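Local coordinates for RNA-binding protein (Sulfolobus solfataricus, PDB 2NRQ) that is of unknown function, belongs to an archaeal family that resembles RNA-binding proteins in structure, and has a low likelihood of binding RNA itself, at residues A[103-106]-A[110-113]; A[26-31]-A[56-61]. One frame throughout, in Å; residues are numbered along the deposited sequence.

Contact 1: A[103-106]-A[110-113]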
# COMPACT_ATOMS: atom_id res chain seq x y z
N LYS A 103 -8.33 -1.49 4.70
CA LYS A 103 -8.07 -2.84 5.19
C LYS A 103 -9.26 -3.78 4.95
O LYS A 103 -9.09 -4.89 4.47
CB LYS A 103 -7.74 -2.82 6.68
CG LYS A 103 -6.30 -2.46 6.97
CD LYS A 103 -5.92 -2.72 8.42
CE LYS A 103 -6.53 -1.70 9.36
NZ LYS A 103 -5.85 -1.77 10.68
N GLN A 104 -10.45 -3.31 5.30
CA GLN A 104 -11.69 -4.07 5.15
C GLN A 104 -11.86 -4.59 3.73
O GLN A 104 -12.01 -5.79 3.51
CB GLN A 104 -12.90 -3.20 5.52
CG GLN A 104 -12.86 -2.55 6.92
CD GLN A 104 -12.09 -1.23 6.98
OE1 GLN A 104 -12.32 -0.40 7.86
NE2 GLN A 104 -11.16 -1.03 6.05
N TYR A 105 -11.84 -3.67 2.77
CA TYR A 105 -11.99 -4.01 1.37
C TYR A 105 -10.99 -5.01 0.80
O TYR A 105 -11.35 -5.83 -0.06
CB TYR A 105 -11.95 -2.74 0.52
CG TYR A 105 -13.28 -2.04 0.44
CD1 TYR A 105 -14.34 -2.60 -0.26
CD2 TYR A 105 -13.48 -0.82 1.08
CE1 TYR A 105 -15.56 -1.97 -0.33
CE2 TYR A 105 -14.70 -0.18 1.02
CZ TYR A 105 -15.74 -0.76 0.31
OH TYR A 105 -16.95 -0.11 0.23
N LEU A 106 -9.75 -4.95 1.25
CA LEU A 106 -8.73 -5.86 0.72
C LEU A 106 -8.87 -7.27 1.27
O LEU A 106 -8.79 -8.24 0.52
CB LEU A 106 -7.33 -5.33 1.01
CG LEU A 106 -6.28 -5.95 0.08
CD1 LEU A 106 -6.23 -5.15 -1.21
CD2 LEU A 106 -4.91 -5.95 0.74
N HIS A 110 -10.57 -8.52 -1.72
CA HIS A 110 -9.37 -8.38 -2.55
C HIS A 110 -9.51 -7.15 -3.44
O HIS A 110 -9.24 -7.21 -4.63
CB HIS A 110 -9.18 -9.62 -3.43
CG HIS A 110 -8.86 -10.86 -2.67
ND1 HIS A 110 -9.62 -11.31 -1.61
CD2 HIS A 110 -7.87 -11.78 -2.83
CE1 HIS A 110 -9.12 -12.44 -1.15
NE2 HIS A 110 -8.05 -12.75 -1.87
N ARG A 111 -9.92 -6.03 -2.85
CA ARG A 111 -10.09 -4.82 -3.64
C ARG A 111 -9.43 -3.59 -3.04
O ARG A 111 -9.63 -3.27 -1.87
CB ARG A 111 -11.58 -4.57 -3.85
CG ARG A 111 -11.90 -3.69 -5.05
CD ARG A 111 -13.26 -4.04 -5.61
NE ARG A 111 -14.33 -3.75 -4.66
CZ ARG A 111 -14.83 -2.54 -4.45
NH1 ARG A 111 -14.36 -1.50 -5.13
NH2 ARG A 111 -15.79 -2.37 -3.56
N LEU A 112 -8.64 -2.91 -3.86
CA LEU A 112 -7.94 -1.71 -3.43
C LEU A 112 -8.84 -0.50 -3.50
O LEU A 112 -9.14 -0.00 -4.58
CB LEU A 112 -6.72 -1.48 -4.32
CG LEU A 112 -5.54 -2.41 -4.12
CD1 LEU A 112 -4.52 -2.20 -5.24
CD2 LEU A 112 -4.92 -2.14 -2.75
N VAL A 113 -9.27 -0.02 -2.35
CA VAL A 113 -10.14 1.15 -2.29
C VAL A 113 -9.50 2.19 -1.38
O VAL A 113 -9.33 1.96 -0.19
CB VAL A 113 -11.53 0.77 -1.73
CG1 VAL A 113 -12.33 2.01 -1.44
CG2 VAL A 113 -12.25 -0.11 -2.72

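Contact 2: A[26-31]-A[56-61]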
# COMPACT_ATOMS: atom_id res chain seq x y z
N THR A 26 -3.57 -12.24 3.38
CA THR A 26 -4.20 -11.45 2.33
C THR A 26 -3.14 -10.60 1.64
O THR A 26 -3.01 -10.65 0.41
CB THR A 26 -5.30 -10.52 2.89
OG1 THR A 26 -6.37 -11.30 3.42
CG2 THR A 26 -5.86 -9.63 1.77
N ILE A 27 -2.38 -9.84 2.41
CA ILE A 27 -1.36 -8.98 1.81
C ILE A 27 -0.25 -9.74 1.08
O ILE A 27 0.10 -9.41 -0.05
CB ILE A 27 -0.73 -8.05 2.86
CG1 ILE A 27 -1.81 -7.11 3.42
CG2 ILE A 27 0.41 -7.26 2.25
CD1 ILE A 27 -1.30 -6.04 4.35
N GLU A 28 0.29 -10.78 1.71
CA GLU A 28 1.36 -11.53 1.06
C GLU A 28 0.86 -12.25 -0.19
O GLU A 28 1.63 -12.52 -1.13
CB GLU A 28 1.98 -12.51 2.06
CG GLU A 28 2.43 -11.81 3.32
CD GLU A 28 3.35 -12.63 4.19
OE1 GLU A 28 3.06 -13.81 4.45
OE2 GLU A 28 4.38 -12.07 4.63
N SER A 29 -0.43 -12.56 -0.23
CA SER A 29 -0.99 -13.21 -1.41
C SER A 29 -1.29 -12.17 -2.49
O SER A 29 -0.83 -12.27 -3.63
CB SER A 29 -2.27 -13.93 -1.05
OG SER A 29 -2.94 -14.29 -2.23
N PHE A 30 -2.07 -11.17 -2.12
CA PHE A 30 -2.44 -10.12 -3.04
C PHE A 30 -1.24 -9.55 -3.81
O PHE A 30 -1.36 -9.17 -4.96
CB PHE A 30 -3.13 -8.99 -2.28
CG PHE A 30 -3.85 -8.02 -3.17
CD1 PHE A 30 -5.17 -8.27 -3.55
CD2 PHE A 30 -3.22 -6.87 -3.64
CE1 PHE A 30 -5.85 -7.38 -4.39
CE2 PHE A 30 -3.88 -5.98 -4.48
CZ PHE A 30 -5.21 -6.24 -4.85
N PHE A 31 -0.08 -9.48 -3.16
CA PHE A 31 1.11 -8.94 -3.81
C PHE A 31 2.08 -10.03 -4.20
O PHE A 31 3.25 -9.77 -4.50
CB PHE A 31 1.81 -7.95 -2.89
CG PHE A 31 1.05 -6.68 -2.70
CD1 PHE A 31 0.37 -6.44 -1.51
CD2 PHE A 31 1.01 -5.72 -3.71
CE1 PHE A 31 -0.34 -5.26 -1.33
CE2 PHE A 31 0.30 -4.55 -3.54
CZ PHE A 31 -0.38 -4.32 -2.35
N LEU A 56 3.32 -4.06 10.89
CA LEU A 56 3.74 -4.96 9.84
C LEU A 56 4.26 -4.13 8.68
O LEU A 56 3.58 -3.22 8.22
CB LEU A 56 2.54 -5.81 9.40
CG LEU A 56 2.64 -6.58 8.09
CD1 LEU A 56 3.66 -7.69 8.21
CD2 LEU A 56 1.26 -7.13 7.75
N GLU A 57 5.47 -4.43 8.21
CA GLU A 57 6.07 -3.69 7.11
C GLU A 57 6.70 -4.57 6.05
O GLU A 57 7.11 -5.70 6.31
CB GLU A 57 7.12 -2.74 7.64
CG GLU A 57 6.59 -1.73 8.62
CD GLU A 57 7.70 -1.11 9.45
OE1 GLU A 57 8.36 -1.87 10.17
OE2 GLU A 57 7.91 0.13 9.39
N TYR A 58 6.76 -4.05 4.83
CA TYR A 58 7.38 -4.75 3.71
C TYR A 58 8.15 -3.70 2.95
O TYR A 58 7.60 -2.65 2.59
CB TYR A 58 6.32 -5.36 2.80
CG TYR A 58 5.58 -6.51 3.41
CD1 TYR A 58 6.07 -7.82 3.31
CD2 TYR A 58 4.38 -6.30 4.12
CE1 TYR A 58 5.38 -8.88 3.89
CE2 TYR A 58 3.70 -7.35 4.69
CZ TYR A 58 4.20 -8.64 4.57
OH TYR A 58 3.49 -9.68 5.10
N ARG A 59 9.42 -3.98 2.71
CA ARG A 59 10.24 -3.04 1.98
C ARG A 59 10.54 -3.64 0.63
O ARG A 59 10.77 -4.83 0.51
CB ARG A 59 11.54 -2.75 2.72
CG ARG A 59 12.10 -1.39 2.40
CD ARG A 59 13.54 -1.44 1.95
N PHE A 60 10.50 -2.79 -0.39
CA PHE A 60 10.79 -3.20 -1.76
C PHE A 60 11.99 -2.37 -2.18
O PHE A 60 11.99 -1.15 -2.01
CB PHE A 60 9.60 -2.90 -2.66
CG PHE A 60 8.43 -3.81 -2.43
CD1 PHE A 60 8.35 -5.03 -3.08
CD2 PHE A 60 7.41 -3.44 -1.57
CE1 PHE A 60 7.27 -5.88 -2.89
CE2 PHE A 60 6.32 -4.28 -1.36
CZ PHE A 60 6.25 -5.50 -2.03
N ASP A 61 13.01 -3.04 -2.69
CA ASP A 61 14.22 -2.36 -3.15
C ASP A 61 13.88 -1.79 -4.53
O ASP A 61 12.82 -2.10 -5.08
CB ASP A 61 15.36 -3.36 -3.27
CG ASP A 61 14.99 -4.58 -4.11
OD1 ASP A 61 14.65 -4.41 -5.31
OD2 ASP A 61 15.02 -5.71 -3.57

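Contact 1: A[103-106]-A[110-113]
Y105 and L106 meet R111, L112 and V113 in a local helix-termination contact, where the chain leaves helix 103-109 and folds back along it on the way to strand 121-126. Two backbone bonds close the turn. R111 N reaches Y105 O at 3.1 Å, with an N-H...O angle of 156°, and approaches from above the carbonyl plane rather than within it. H110 N lies 2.9 Å from L106 O, but its bent geometry makes this bond weak. V113 and R111 both approach the Y105 ring from the same side of its plane. V113 covers the face with CG2, which sits 4.0 Å from the ring centroid as a CH-pi contact, offset toward the rim; V113 CB is 3.8 Å from Y105 CD2. R111 comes obliquely, beyond the CD1-CE1 bond, its NH2 3.3 Å from Y105 CE1. Guanidinium and ring planes are 72° apart, so this is no flat stack, and the stronger polar partner of R111 is E77, which forms a salt bridge through NH1. On the buried side L106 has CG anti to its backbone N (chi1 -160°), carrying CD1 to 3.6 Å from CD2 of L112, with the two leucines pointing the same way. F30 of helix 20-30 touches both leucines. V113 also pairs through its backbone with D102, just before the helix. The R111 N bond brings the chain back over the last turn, while H110, at positive phi with its i+4 bond to L106 O, resembles an alpha-L C-cap rather than a Schellman motif.

Contact 2: A[26-31]-A[56-61]
I27 and E28 on helix 20-30 face L56 and Y58 on strand 52-60 in a buried helix-on-sheet contact. The axes of helix 26-30 and strand 56-60 approach to 11.3 Å and run nearly parallel, 20° apart, a spacing bridged by side chains alone. The polar part is one hydrogen bond, from Y58 OH to E28 OE2 at 2.6 Å. The two side chains cross at about a right angle, and the oxygen sits at the ring's edge, near its plane. The hydroxyl meets OE2 37° out of the carboxylate plane, which is itself turned 62° from the ring. E28 reaches this place by staying extended beyond CG. The apolar part belongs to I27: CG2 lies 4.1 Å from Y58 CE2, approaching obliquely, while CD1 is 4.4 Å from L56 CD2. With CG2 anti to the backbone N and CG1 beside it, the two branches serve different strand residues. V12 of the neighbouring strand 7-14 also touches I27. Because E28 OE2 forms a salt bridge with K40 of strand 39-46 as well, a lysine and a tyrosine hydroxyl share one oxygen, which probably favours the ionised carboxylate at the margin of an otherwise greasy interface.

From the N terminus, strand 7-14 leads to helix 20-30, which supplies the first half of contact 2. The chain then forms the hairpin of strands 39-46 and 52-60, whose second strand closes that contact over a loop of 24 residues. Only later does contact 1 form, spanning three helical residues at the end of helix 103-109, so the two are in series and neither nest nor cross. Their centres are 14 Å apart, yet they meet in space: H110 O lies 3.4 Å from F30 CE1, and L106 O 3.5 Å from T26 CG2. Helix 20-30 thus packs on the sheet and also on segment 103-113, which itself touches strand 121-126 through L106.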